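Local atomic coordinates of sphingomyelinase-c (Listeria ivanovii, PDB entry 1ZWX), a protein that belongs to the endonuclease/exonuclease/phosphatase family and has a DNase I-like fold built on two packed mixed beta sheets. Residues Ser15-Leu20 and Ser289-Val294; Trp109-Lys114 and Ala134-Met139; His117-Gly122 and Thr150-Asp155; Gly193-Val198 and Tyr246-Phe251. One frame throughout, in Å; residues are numbered along the deposited sequence.

Interaction 1. Residues Ser15-Leu20 and Ser289-Val294. With PO4 (phosphate ion), chain B.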
loop_
_atom_site.group_PDB
_atom_site.type_symbol
_atom_site.label_atom_id
_atom_site.label_comp_id
_atom_site.label_asym_id
_atom_site.label_seq_id
_atom_site.Cartn_x
_atom_site.Cartn_y
_atom_site.Cartn_z
ATOM N N SER A 15 -0.279 0.504 6.608
ATOM C CA SER A 15 -0.418 0.243 5.180
ATOM C C SER A 15 -0.768 -1.250 5.024
ATOM O O SER A 15 -0.147 -2.106 5.647
ATOM C CB SER A 15 0.885 0.587 4.436
ATOM O OG SER A 15 0.737 0.352 3.044
ATOM N N HIS A 16 -1.796 -1.528 4.217
ATOM C CA HIS A 16 -2.175 -2.892 3.945
ATOM C C HIS A 16 -2.564 -3.066 2.508
ATOM O O HIS A 16 -3.503 -2.421 1.986
ATOM C CB HIS A 16 -3.325 -3.363 4.842
ATOM C CG HIS A 16 -3.412 -4.851 4.949
ATOM N ND1 HIS A 16 -4.523 -5.498 5.437
ATOM C CD2 HIS A 16 -2.511 -5.818 4.641
ATOM C CE1 HIS A 16 -4.297 -6.799 5.450
ATOM N NE2 HIS A 16 -3.087 -7.019 4.964
ATOM N N ASN A 17 -1.808 -3.950 1.876
ATOM C CA ASN A 17 -2.166 -4.477 0.590
ATOM C C ASN A 17 -3.244 -5.521 0.897
ATOM O O ASN A 17 -2.954 -6.581 1.446
ATOM C CB ASN A 17 -0.908 -5.116 -0.058
ATOM C CG ASN A 17 -1.197 -5.679 -1.423
ATOM O OD1 ASN A 17 -2.343 -6.071 -1.700
ATOM N ND2 ASN A 17 -0.184 -5.712 -2.297
ATOM N N VAL A 18 -4.491 -5.175 0.592
ATOM C CA VAL A 18 -5.642 -5.963 1.039
ATOM C C VAL A 18 -6.086 -7.052 0.024
ATOM O O VAL A 18 -7.039 -7.792 0.290
ATOM C CB VAL A 18 -6.858 -5.053 1.384
ATOM C CG1 VAL A 18 -6.522 -4.167 2.626
ATOM C CG2 VAL A 18 -7.239 -4.194 0.228
ATOM N N TYR A 19 -5.407 -7.140 -1.116
ATOM C CA TYR A 19 -5.677 -8.242 -2.047
ATOM C C TYR A 19 -7.173 -8.396 -2.362
ATOM O O TYR A 19 -7.767 -9.443 -2.053
ATOM C CB TYR A 19 -5.142 -9.529 -1.429
ATOM C CG TYR A 19 -5.231 -10.764 -2.308
ATOM C CD1 TYR A 19 -4.865 -10.712 -3.644
ATOM C CD2 TYR A 19 -5.611 -11.981 -1.778
ATOM C CE1 TYR A 19 -4.915 -11.841 -4.465
ATOM C CE2 TYR A 19 -5.644 -13.136 -2.581
ATOM C CZ TYR A 19 -5.287 -13.053 -3.924
ATOM O OH TYR A 19 -5.331 -14.186 -4.749
ATOM N N LEU A 20 -7.767 -7.367 -2.974
ATOM C CA LEU A 20 -9.158 -7.390 -3.464
ATOM C C LEU A 20 -9.169 -7.367 -4.987
ATOM O O LEU A 20 -9.437 -6.352 -5.647
ATOM C CB LEU A 20 -10.018 -6.258 -2.866
ATOM C CG LEU A 20 -10.136 -6.250 -1.314
ATOM C CD1 LEU A 20 -10.855 -4.970 -0.857
ATOM C CD2 LEU A 20 -10.774 -7.520 -0.615
ATOM N N SER A 289 -5.687 -11.000 4.008
ATOM C CA SER A 289 -5.101 -10.742 2.693
ATOM C C SER A 289 -3.906 -11.676 2.521
ATOM O O SER A 289 -3.506 -12.357 3.481
ATOM C CB SER A 289 -4.668 -9.265 2.597
ATOM O OG SER A 289 -3.674 -9.082 1.606
ATOM N N ASP A 290 -3.324 -11.717 1.325
ATOM C CA ASP A 290 -2.107 -12.490 1.141
ATOM C C ASP A 290 -0.854 -11.736 1.591
ATOM O O ASP A 290 0.238 -12.329 1.638
ATOM C CB ASP A 290 -1.985 -13.043 -0.301
ATOM C CG ASP A 290 -1.815 -11.956 -1.372
ATOM O OD1 ASP A 290 -2.034 -10.746 -1.123
ATOM O OD2 ASP A 290 -1.472 -12.346 -2.526
ATOM N N HIS A 291 -1.000 -10.430 1.891
ATOM C CA HIS A 291 0.086 -9.641 2.499
ATOM C C HIS A 291 -0.300 -9.374 3.943
ATOM O O HIS A 291 -1.487 -9.218 4.242
ATOM C CB HIS A 291 0.284 -8.279 1.830
ATOM C CG HIS A 291 0.921 -8.334 0.474
ATOM N ND1 HIS A 291 2.193 -7.860 0.232
ATOM C CD2 HIS A 291 0.453 -8.794 -0.717
ATOM C CE1 HIS A 291 2.492 -8.039 -1.046
ATOM N NE2 HIS A 291 1.453 -8.599 -1.646
ATOM N N TYR A 292 0.703 -9.258 4.812
ATOM C CA TYR A 292 0.459 -8.754 6.158
ATOM C C TYR A 292 0.501 -7.237 6.172
ATOM O O TYR A 292 1.230 -6.641 5.387
ATOM C CB TYR A 292 1.455 -9.330 7.173
ATOM C CG TYR A 292 1.388 -10.811 7.296
ATOM C CD1 TYR A 292 2.539 -11.615 7.099
ATOM C CD2 TYR A 292 0.186 -11.437 7.594
ATOM C CE1 TYR A 292 2.462 -13.020 7.216
ATOM C CE2 TYR A 292 0.099 -12.836 7.700
ATOM C CZ TYR A 292 1.220 -13.615 7.511
ATOM O OH TYR A 292 1.078 -14.989 7.637
ATOM N N PRO A 293 -0.318 -6.604 7.049
ATOM C CA PRO A 293 -0.295 -5.150 7.204
ATOM C C PRO A 293 1.010 -4.709 7.883
ATOM O O PRO A 293 1.653 -5.510 8.571
ATOM C CB PRO A 293 -1.473 -4.854 8.135
ATOM C CG PRO A 293 -2.094 -6.163 8.488
ATOM C CD PRO A 293 -1.272 -7.268 7.961
ATOM N N VAL A 294 1.412 -3.470 7.640
ATOM C CA VAL A 294 2.606 -2.915 8.274
ATOM C C VAL A 294 2.161 -1.630 8.993
ATOM O O VAL A 294 1.397 -0.860 8.458
ATOM C CB VAL A 294 3.789 -2.662 7.261
ATOM C CG1 VAL A 294 4.858 -1.770 7.860
ATOM C CG2 VAL A 294 4.397 -4.000 6.787
HETATM P P PO4 B . 0.917 -9.642 -5.513
HETATM O O1 PO4 B . 0.904 -11.146 -5.738
HETATM O O2 PO4 B . 0.550 -9.335 -4.085
HETATM O O3 PO4 B . 2.321 -9.100 -5.720
HETATM O O4 PO4 B . -0.077 -9.014 -6.471
HETATM O O HOH W 1 0.526 -5.022 3.275
#
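The amide of Asn17 lies flat on the imidazole of His291, the two planes only 10° apart, with Asn17 ND2 stacked 3.4 Å from His291 NE2 at an angle too poor for a hydrogen bond. Asn17 ND2 instead binds Glu54 and Asp195, while its OD1 closes an Asx turn by accepting from the backbone N of Tyr19. The His291 ring is held at both nitrogens: ND1 bonds to Asp248, and NE2 donates, in the ring plane, over 2.7 Å to O2 of a phosphate ion. A histidine paired with an aspartate is characteristic of the DNase I-like fold, here assembled where the strand 12-20 runs past the loop leading into strand 294-298; the phosphate beside it probably comes from the crystallisation liquor. Apart from its Val294 end, the loop is held largely by side chains. With CG anti to the backbone N (chi1 -159°), His16 carries its NE2 to His291 O, 2.8 Å away; the oxygen sits in the ring plane, yet the nitrogen stands above the carbonyl plane. Pro293 CG covers one face of the same ring, 3.7 Å from its centroid. Ser289 OG donates to Asn17 O at 2.6 Å and accepts from His291 N in an ST turn. Beyond it, the Asp290 carboxylate stacks over one face of the Tyr19 ring, the planes 18° apart. Two backbone bonds between Ser15 and Val294 begin the regular antiparallel pairing.

Interaction 2. Residues Trp109-Lys114 and Ala134-Met139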
loop_
_atom_site.group_PDB
_atom_site.type_symbol
_atom_site.label_atom_id
_atom_site.label_comp_id
_atom_site.label_asym_id
_atom_site.label_seq_id
_atom_site.Cartn_x
_atom_site.Cartn_y
_atom_site.Cartn_z
ATOM N N TRP A 109 -8.068 12.748 9.751
ATOM C CA TRP A 109 -7.783 14.202 9.660
ATOM C C TRP A 109 -8.153 14.794 8.333
ATOM O O TRP A 109 -8.094 14.124 7.296
ATOM C CB TRP A 109 -6.296 14.494 9.990
ATOM C CG TRP A 109 -5.915 13.858 11.250
ATOM C CD1 TRP A 109 -5.189 12.707 11.401
ATOM C CD2 TRP A 109 -6.288 14.274 12.568
ATOM N NE1 TRP A 109 -5.096 12.379 12.718
ATOM C CE2 TRP A 109 -5.762 13.324 13.462
ATOM C CE3 TRP A 109 -7.033 15.363 13.078
ATOM C CZ2 TRP A 109 -5.918 13.425 14.844
ATOM C CZ3 TRP A 109 -7.195 15.464 14.455
ATOM C CH2 TRP A 109 -6.641 14.512 15.325
ATOM N N PRO A 110 -8.553 16.062 8.330
ATOM C CA PRO A 110 -8.942 16.646 7.086
ATOM C C PRO A 110 -7.810 16.648 6.035
ATOM O O PRO A 110 -6.643 16.927 6.357
ATOM C CB PRO A 110 -9.335 18.071 7.462
ATOM C CG PRO A 110 -8.749 18.311 8.769
ATOM C CD PRO A 110 -8.696 17.011 9.468
ATOM N N ILE A 111 -8.200 16.350 4.805
ATOM C CA ILE A 111 -7.314 16.356 3.651
ATOM C C ILE A 111 -7.449 17.707 2.932
ATOM O O ILE A 111 -8.473 17.995 2.345
ATOM C CB ILE A 111 -7.650 15.172 2.684
ATOM C CG1 ILE A 111 -7.424 13.824 3.369
ATOM C CG2 ILE A 111 -6.866 15.298 1.347
ATOM C CD1 ILE A 111 -7.965 12.582 2.551
ATOM N N VAL A 112 -6.410 18.549 2.974
ATOM C CA VAL A 112 -6.478 19.877 2.280
ATOM C C VAL A 112 -5.997 19.852 0.841
ATOM O O VAL A 112 -6.229 20.795 0.055
ATOM C CB VAL A 112 -5.714 20.955 3.088
ATOM C CG1 VAL A 112 -6.368 21.116 4.480
ATOM C CG2 VAL A 112 -4.220 20.558 3.258
ATOM N N GLU A 113 -5.305 18.760 0.485
ATOM C CA GLU A 113 -4.849 18.549 -0.875
ATOM C C GLU A 113 -4.778 17.049 -1.166
ATOM O O GLU A 113 -4.315 16.269 -0.330
ATOM C CB GLU A 113 -3.454 19.148 -1.064
ATOM C CG GLU A 113 -3.201 19.501 -2.507
ATOM C CD GLU A 113 -1.825 20.123 -2.724
ATOM O OE1 GLU A 113 -1.286 20.793 -1.799
ATOM O OE2 GLU A 113 -1.298 19.938 -3.835
ATOM N N LYS A 114 -5.272 16.663 -2.337
ATOM C CA LYS A 114 -5.129 15.265 -2.809
ATOM C C LYS A 114 -4.969 15.231 -4.311
ATOM O O LYS A 114 -5.737 15.868 -5.043
ATOM C CB LYS A 114 -6.276 14.344 -2.339
ATOM C CG LYS A 114 -7.685 14.761 -2.742
ATOM C CD LYS A 114 -8.720 13.809 -2.076
ATOM C CE LYS A 114 -10.133 14.261 -2.319
ATOM N NZ LYS A 114 -10.452 15.440 -1.498
ATOM N N ALA A 134 -1.001 7.981 -4.864
ATOM C CA ALA A 134 -1.888 9.042 -4.362
ATOM C C ALA A 134 -1.078 9.910 -3.403
ATOM O O ALA A 134 -0.299 9.402 -2.598
ATOM C CB ALA A 134 -3.078 8.417 -3.594
ATOM N N TYR A 135 -1.294 11.222 -3.485
ATOM C CA TYR A 135 -0.626 12.144 -2.574
ATOM C C TYR A 135 -1.744 12.814 -1.774
ATOM O O TYR A 135 -2.722 13.243 -2.359
ATOM C CB TYR A 135 0.100 13.220 -3.387
ATOM C CG TYR A 135 0.473 14.438 -2.563
ATOM C CD1 TYR A 135 1.587 14.407 -1.699
ATOM C CD2 TYR A 135 -0.319 15.605 -2.602
ATOM C CE1 TYR A 135 1.932 15.554 -0.903
ATOM C CE2 TYR A 135 0.004 16.725 -1.811
ATOM C CZ TYR A 135 1.134 16.692 -0.989
ATOM O OH TYR A 135 1.461 17.793 -0.208
ATOM N N VAL A 136 -1.567 12.887 -0.469
ATOM C CA VAL A 136 -2.416 13.755 0.352
ATOM C C VAL A 136 -1.583 14.692 1.233
ATOM O O VAL A 136 -0.520 14.312 1.716
ATOM C CB VAL A 136 -3.446 12.959 1.227
ATOM C CG1 VAL A 136 -4.346 12.092 0.371
ATOM C CG2 VAL A 136 -2.796 12.133 2.325
ATOM N N LYS A 137 -2.105 15.895 1.457
ATOM C CA LYS A 137 -1.663 16.742 2.572
ATOM C C LYS A 137 -2.816 16.786 3.619
ATOM O O LYS A 137 -3.903 17.135 3.274
ATOM C CB LYS A 137 -1.330 18.152 2.091
ATOM C CG LYS A 137 -0.795 19.065 3.278
ATOM C CD LYS A 137 -0.661 20.536 2.836
ATOM C CE LYS A 137 -0.004 21.438 3.942
ATOM N NZ LYS A 137 0.044 22.854 3.396
ATOM N N ILE A 138 -2.570 16.320 4.837
ATOM C CA ILE A 138 -3.570 16.370 5.895
ATOM C C ILE A 138 -3.121 17.411 6.924
ATOM O O ILE A 138 -1.923 17.702 7.044
ATOM C CB ILE A 138 -3.798 14.993 6.623
ATOM C CG1 ILE A 138 -2.549 14.499 7.327
ATOM C CG2 ILE A 138 -4.302 13.872 5.627
ATOM C CD1 ILE A 138 -2.810 14.070 8.759
ATOM N N MET A 139 -4.085 17.914 7.693
ATOM C CA MET A 139 -3.796 18.763 8.860
ATOM C C MET A 139 -4.253 18.062 10.113
ATOM O O MET A 139 -5.449 17.688 10.242
ATOM C CB MET A 139 -4.501 20.107 8.698
ATOM C CG MET A 139 -3.993 20.951 7.540
ATOM S SD MET A 139 -2.262 21.490 7.858
ATOM C CE MET A 139 -2.483 22.480 9.338
#
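Ile111 and Ile138 face each other as a non-hydrogen-bonded antiparallel pair, Ile111 CG1 lying 3.9 Å from Ile138 CG2, and Ile111 CG2 reaches across to Val136. On this packed side Ile138 turns its CG1 branch between the backbone N and the carbonyl carbon (chi1 62°), which carries CD1 to within 3.7 Å of Trp109 CB; Ile138 and Val136 touch Ser107 and Val105 of strand 104-107. A classic beta bulge then shifts the register by one residue, so that Val112 and Glu113 both face Lys137: Val112 N donates to Lys137 O (2.9 Å), and Lys137 N to Glu113 O (2.9 Å). Solvent lies toward Pro110 and Val112. Val112 CG2 rests on the extended Lys137 chain, 3.6 Å from CD, and Val112 CG1 touches Met139 CG. The Glu113 carboxylate approaches the edge of the Tyr135 ring, their planes 72° apart, and its OE2 forms a salt bridge with Lys182. With Glu113 OE1 5.7 Å from Lys137 NZ, any attraction between these two is at most long-range; backbone bonds and aliphatic contacts join the strands across the bulge.

Interaction 3. Residues His117-Gly122 and Thr150-Asp155. Unlike the reference sequence in segment 150-155: Gln153 (reference Pro).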
loop_
_atom_site.group_PDB
_atom_site.type_symbol
_atom_site.label_atom_id
_atom_site.label_comp_id
_atom_site.label_asym_id
_atom_site.label_seq_id
_atom_site.Cartn_x
_atom_site.Cartn_y
_atom_site.Cartn_z
ATOM N N HIS A 117 -1.196 10.258 -9.412
ATOM C CA HIS A 117 -0.208 10.214 -10.462
ATOM C C HIS A 117 -0.095 8.788 -10.932
ATOM O O HIS A 117 0.281 7.900 -10.161
ATOM C CB HIS A 117 1.162 10.692 -9.962
ATOM C CG HIS A 117 2.204 10.701 -11.039
ATOM N ND1 HIS A 117 2.691 11.862 -11.599
ATOM C CD2 HIS A 117 2.823 9.681 -11.687
ATOM C CE1 HIS A 117 3.585 11.558 -12.526
ATOM N NE2 HIS A 117 3.664 10.241 -12.615
ATOM N N ILE A 118 -0.435 8.577 -12.188
ATOM C CA ILE A 118 -0.462 7.247 -12.772
ATOM C C ILE A 118 0.896 6.999 -13.434
ATOM O O ILE A 118 1.343 7.809 -14.248
ATOM C CB ILE A 118 -1.601 7.131 -13.823
ATOM C CG1 ILE A 118 -2.976 7.515 -13.196
ATOM C CG2 ILE A 118 -1.657 5.734 -14.431
ATOM C CD1 ILE A 118 -3.248 6.812 -11.848
ATOM N N PHE A 119 1.522 5.874 -13.104
ATOM C CA PHE A 119 2.864 5.561 -13.630
ATOM C C PHE A 119 2.873 5.488 -15.150
ATOM O O PHE A 119 1.911 5.034 -15.767
ATOM C CB PHE A 119 3.374 4.259 -13.064
ATOM C CG PHE A 119 3.677 4.301 -11.591
ATOM C CD1 PHE A 119 4.346 5.404 -11.006
ATOM C CD2 PHE A 119 3.298 3.259 -10.790
ATOM C CE1 PHE A 119 4.606 5.410 -9.639
ATOM C CE2 PHE A 119 3.571 3.258 -9.450
ATOM C CZ PHE A 119 4.241 4.350 -8.875
ATOM N N GLN A 120 3.987 5.906 -15.747
ATOM C CA GLN A 120 4.102 5.996 -17.184
ATOM C C GLN A 120 4.770 4.779 -17.773
ATOM O O GLN A 120 4.835 4.643 -19.004
ATOM C CB GLN A 120 4.903 7.255 -17.564
ATOM C CG GLN A 120 4.146 8.589 -17.316
ATOM C CD GLN A 120 3.208 8.982 -18.450
ATOM O OE1 GLN A 120 2.854 8.163 -19.305
ATOM N NE2 GLN A 120 2.802 10.253 -18.470
ATOM N N ARG A 121 5.316 3.914 -16.923
ATOM C CA ARG A 121 5.911 2.678 -17.426
ATOM C C ARG A 121 5.233 1.527 -16.714
ATOM O O ARG A 121 4.804 1.670 -15.559
ATOM C CB ARG A 121 7.447 2.627 -17.226
ATOM C CG ARG A 121 8.211 3.708 -18.048
ATOM C CD ARG A 121 8.103 3.435 -19.566
ATOM N N GLY A 122 5.101 0.399 -17.399
ATOM C CA GLY A 122 4.546 -0.790 -16.737
ATOM C C GLY A 122 4.891 -1.999 -17.574
ATOM O O GLY A 122 5.201 -1.854 -18.761
ATOM N N THR A 150 1.404 4.094 -2.416
ATOM C CA THR A 150 1.770 3.581 -3.770
ATOM C C THR A 150 1.793 2.078 -3.777
ATOM O O THR A 150 1.824 1.422 -2.718
ATOM C CB THR A 150 3.168 4.164 -4.286
ATOM O OG1 THR A 150 3.287 3.936 -5.702
ATOM C CG2 THR A 150 4.338 3.536 -3.577
ATOM N N HIS A 151 1.809 1.525 -4.987
ATOM C CA HIS A 151 1.939 0.090 -5.185
ATOM C C HIS A 151 2.621 -0.012 -6.551
ATOM O O HIS A 151 2.042 0.333 -7.578
ATOM C CB HIS A 151 0.556 -0.605 -5.193
ATOM C CG HIS A 151 0.614 -2.085 -5.500
ATOM N ND1 HIS A 151 -0.497 -2.810 -5.894
ATOM C CD2 HIS A 151 1.644 -2.960 -5.479
ATOM C CE1 HIS A 151 -0.152 -4.077 -6.076
ATOM N NE2 HIS A 151 1.141 -4.197 -5.831
ATOM N N THR A 152 3.879 -0.450 -6.531
ATOM C CA THR A 152 4.727 -0.438 -7.740
ATOM C C THR A 152 4.676 -1.799 -8.489
ATOM O O THR A 152 4.103 -2.770 -8.018
ATOM C CB THR A 152 6.209 -0.101 -7.388
ATOM O OG1 THR A 152 6.655 -1.026 -6.408
ATOM C CG2 THR A 152 6.336 1.328 -6.813
ATOM N N GLN A 153 5.267 -1.796 -9.677
ATOM C CA GLN A 153 5.425 -2.979 -10.532
ATOM C C GLN A 153 5.879 -4.231 -9.790
ATOM O O GLN A 153 6.882 -4.202 -9.068
ATOM C CB GLN A 153 6.461 -2.618 -11.628
ATOM C CG GLN A 153 6.798 -3.822 -12.560
ATOM C CD GLN A 153 5.668 -4.131 -13.547
ATOM O OE1 GLN A 153 5.084 -3.226 -14.159
ATOM N NE2 GLN A 153 5.374 -5.415 -13.718
ATOM N N ALA A 154 5.189 -5.364 -10.037
ATOM C CA ALA A 154 5.570 -6.647 -9.460
ATOM C C ALA A 154 6.548 -7.386 -10.396
ATOM O O ALA A 154 6.605 -7.095 -11.590
ATOM C CB ALA A 154 4.330 -7.523 -9.248
ATOM N N ASP A 155 7.292 -8.338 -9.832
ATOM C CA ASP A 155 7.926 -9.397 -10.659
ATOM C C ASP A 155 6.775 -10.178 -11.344
ATOM O O ASP A 155 5.728 -10.418 -10.700
ATOM C CB ASP A 155 8.825 -10.302 -9.787
ATOM C CG ASP A 155 10.154 -9.628 -9.418
ATOM O OD1 ASP A 155 10.407 -8.485 -9.845
ATOM O OD2 ASP A 155 10.979 -10.253 -8.731
#
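A sparse, buried side-chain contact joins the ends of two strands of one sheet, 111-118 and 143-151, just where both segments leave it for loops. The strands are separated in the sheet by strand 132-140, so the segments stay apart: even the closest CA atoms, of Gly122 and Gln153, are 6.6 Å from each other, and the Phe119 ring reaches across to the Thr150 end. Phe119 has CG anti to its carbonyl carbon (chi1 -68°), and its ring enters tip first. The CZ corner comes within 3.3 Å of Thr150 OG1, which lies near the ring plane at the edge, and the two side chains cross at about a right angle. Next to it, CE2 is 3.8 Å from His151 O, which lies in the plane, so that two oxygens meet the weakly positive C-H rim of the ring. Thr152 CG2 comes up obliquely at 4.2 Å from CZ. The hydroxyl of Thr150 is committed to Gly132 O of the intervening strand. Farther along, Gln153 bends at chi2 (74°) and sets OE1 3.6 Å from Gly122 CA. OE1 accepts from Gly123 N, and NE2 donates to Ala154 O at 3.0 Å, on a lone pair in the carbonyl plane. Helix 161-182 packs against the contact, with Gln171 and Glu174 touching Phe119 and Gln171 also meeting Thr152, while His151 leans toward Asn53 and Glu54 of strand 49-55.

Interaction 4. Residues Gly193-Val198 and Tyr246-Phe251; sequences GGDLNV and YLDYIF
With CG anti to the carbonyl carbon (chi1 -57°), Tyr249 sends its ring along the loop, and its OH donates to Val198 O at 2.8 Å, the oxygen lying in the ring plane. Asp195 has CG anti to the backbone N (chi1 176°), bringing its carboxylate beside that of Asp248; Asp195 CB lies 3.4 Å from Asp248 OD2. The two OD2 atoms are 4.3 Å apart, a proximity of like charges that Asn17 at Asp195 OD2 and Thr226 at Asp248 OD1 would be expected to temper. One step along, Gly194 and Tyr249 exchange two hydrogen bonds, and at the loop end Leu247 O accepts from Leu196 N (2.9 Å) and, weakly, from Asn197 N. Gly193 CA packs 3.1 Å from Tyr249 O. Leu247 CD2 lies against the Asn197-Val198 peptide, 3.8 Å from Val198 N. The Gly-Asp-Leu-Asn run leaving strand 189-193, with an aspartate from the adjoining edge strand, is a hallmark of the pocket in the endonuclease/exonuclease/phosphatase family.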
loop_
_atom_site.group_PDB
_atom_site.type_symbol
_atom_site.label_atom_id
_atom_site.label_comp_id
_atom_site.label_asym_id
_atom_site.label_seq_id
_atom_site.Cartn_x
_atom_site.Cartn_y
_atom_site.Cartn_z
ATOM N N GLY A 193 4.683 5.252 1.496
ATOM C CA GLY A 193 4.383 3.896 1.955
ATOM C C GLY A 193 3.565 3.070 0.969
ATOM O O GLY A 193 2.954 3.595 0.045
ATOM N N GLY A 194 3.563 1.767 1.201
ATOM C CA GLY A 194 2.798 0.823 0.383
ATOM C C GLY A 194 3.643 -0.376 0.020
ATOM O O GLY A 194 4.670 -0.642 0.643
ATOM N N ASP A 195 3.186 -1.103 -0.996
ATOM C CA ASP A 195 3.862 -2.318 -1.461
ATOM C C ASP A 195 4.829 -1.860 -2.544
ATOM O O ASP A 195 4.438 -1.535 -3.697
ATOM C CB ASP A 195 2.815 -3.308 -2.007
ATOM C CG ASP A 195 3.435 -4.572 -2.610
ATOM O OD1 ASP A 195 4.676 -4.712 -2.646
ATOM O OD2 ASP A 195 2.647 -5.448 -2.979
ATOM N N LEU A 196 6.095 -1.736 -2.143
ATOM C CA LEU A 196 7.139 -1.264 -3.049
ATOM C C LEU A 196 7.717 -2.388 -3.934
ATOM O O LEU A 196 8.480 -2.088 -4.882
ATOM C CB LEU A 196 8.270 -0.541 -2.280
ATOM C CG LEU A 196 8.033 0.974 -2.044
ATOM C CD1 LEU A 196 8.060 1.759 -3.344
ATOM C CD2 LEU A 196 6.708 1.258 -1.390
ATOM N N ASN A 197 7.375 -3.639 -3.615
ATOM C CA ASN A 197 7.740 -4.806 -4.461
ATOM C C ASN A 197 9.284 -4.966 -4.594
ATOM O O ASN A 197 9.804 -5.514 -5.560
ATOM C CB ASN A 197 7.033 -4.730 -5.813
ATOM C CG ASN A 197 5.787 -5.605 -5.869
ATOM O OD1 ASN A 197 5.811 -6.763 -5.421
ATOM N ND2 ASN A 197 4.705 -5.073 -6.400
ATOM N N VAL A 198 9.992 -4.457 -3.593
ATOM C CA VAL A 198 11.446 -4.581 -3.491
ATOM C C VAL A 198 11.723 -5.322 -2.191
ATOM O O VAL A 198 11.352 -4.858 -1.104
ATOM C CB VAL A 198 12.131 -3.211 -3.526
ATOM C CG1 VAL A 198 13.686 -3.332 -3.279
ATOM C CG2 VAL A 198 11.833 -2.496 -4.819
ATOM N N TYR A 246 9.825 -9.626 1.841
ATOM C CA TYR A 246 9.511 -8.437 2.643
ATOM C C TYR A 246 9.372 -7.272 1.666
ATOM O O TYR A 246 10.361 -6.816 1.097
ATOM C CB TYR A 246 10.622 -8.180 3.688
ATOM C CG TYR A 246 10.194 -7.218 4.780
ATOM C CD1 TYR A 246 10.024 -7.666 6.086
ATOM C CD2 TYR A 246 9.933 -5.882 4.498
ATOM C CE1 TYR A 246 9.618 -6.810 7.096
ATOM C CE2 TYR A 246 9.502 -5.023 5.472
ATOM C CZ TYR A 246 9.366 -5.487 6.785
ATOM O OH TYR A 246 8.970 -4.628 7.787
ATOM N N LEU A 247 8.138 -6.830 1.416
ATOM C CA LEU A 247 7.831 -5.997 0.251
ATOM C C LEU A 247 7.074 -4.702 0.576
ATOM O O LEU A 247 6.915 -3.830 -0.292
ATOM C CB LEU A 247 6.945 -6.802 -0.717
ATOM C CG LEU A 247 7.553 -8.080 -1.324
ATOM C CD1 LEU A 247 6.496 -8.785 -2.197
ATOM C CD2 LEU A 247 8.807 -7.741 -2.142
ATOM N N ASP A 248 6.556 -4.630 1.803
ATOM C CA ASP A 248 5.655 -3.525 2.219
ATOM C C ASP A 248 6.363 -2.660 3.290
ATOM O O ASP A 248 6.898 -3.162 4.276
ATOM C CB ASP A 248 4.344 -4.069 2.789
ATOM C CG ASP A 248 3.570 -4.944 1.799
ATOM O OD1 ASP A 248 3.853 -6.156 1.709
ATOM O OD2 ASP A 248 2.649 -4.410 1.160
ATOM N N TYR A 249 6.350 -1.358 3.053
ATOM C CA TYR A 249 7.127 -0.414 3.849
ATOM C C TYR A 249 6.381 0.894 4.042
ATOM O O TYR A 249 5.590 1.319 3.176
ATOM C CB TYR A 249 8.387 -0.033 3.090
ATOM C CG TYR A 249 9.297 -1.198 2.688
ATOM C CD1 TYR A 249 9.215 -1.757 1.415
ATOM C CD2 TYR A 249 10.258 -1.688 3.582
ATOM C CE1 TYR A 249 10.070 -2.830 1.033
ATOM C CE2 TYR A 249 11.117 -2.765 3.223
ATOM C CZ TYR A 249 11.008 -3.309 1.941
ATOM O OH TYR A 249 11.867 -4.322 1.598
ATOM N N ILE A 250 6.717 1.581 5.134
ATOM C CA ILE A 250 6.359 2.989 5.255
ATOM C C ILE A 250 7.619 3.756 5.660
ATOM O O ILE A 250 8.118 3.566 6.747
ATOM C CB ILE A 250 5.207 3.269 6.266
ATOM C CG1 ILE A 250 3.987 2.327 6.023
ATOM C CG2 ILE A 250 4.772 4.725 6.110
ATOM C CD1 ILE A 250 3.079 2.156 7.248
ATOM N N PHE A 251 8.064 4.644 4.783
ATOM C CA PHE A 251 9.325 5.376 4.963
ATOM C C PHE A 251 9.074 6.835 5.262
ATOM O O PHE A 251 8.049 7.379 4.913
ATOM C CB PHE A 251 10.127 5.382 3.652
ATOM C CG PHE A 251 10.638 4.022 3.217
ATOM C CD1 PHE A 251 10.214 3.479 1.994
ATOM C CD2 PHE A 251 11.562 3.306 3.995
ATOM C CE1 PHE A 251 10.711 2.204 1.539
ATOM C CE2 PHE A 251 12.050 2.036 3.582
ATOM C CZ PHE A 251 11.621 1.487 2.330
#

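From the N terminus, the strand 12-20 opens interaction 1, which closes only near the C terminus, 269 residues on, and so encloses the other three. Interaction 2 pairs neighbouring strands 111-118 and 132-140; interaction 3 starts farther along strand 111-118 and ends after strand 143-151, so the two cross in sequence. Interaction 4 follows in series, joining the end of strand 189-193 to edge strand 248-252 of that same sheet. Interaction 1 belongs to the other sheet and meets interaction 4 through His291-Asp248 and Asn17-Asp195, tying the sheets together. Thr152 O with Asn197 ND2 links interactions 3 and 4. Interaction 2 touches neither interaction 1 nor interaction 4; its centre is about 22 Å from that of interaction 1.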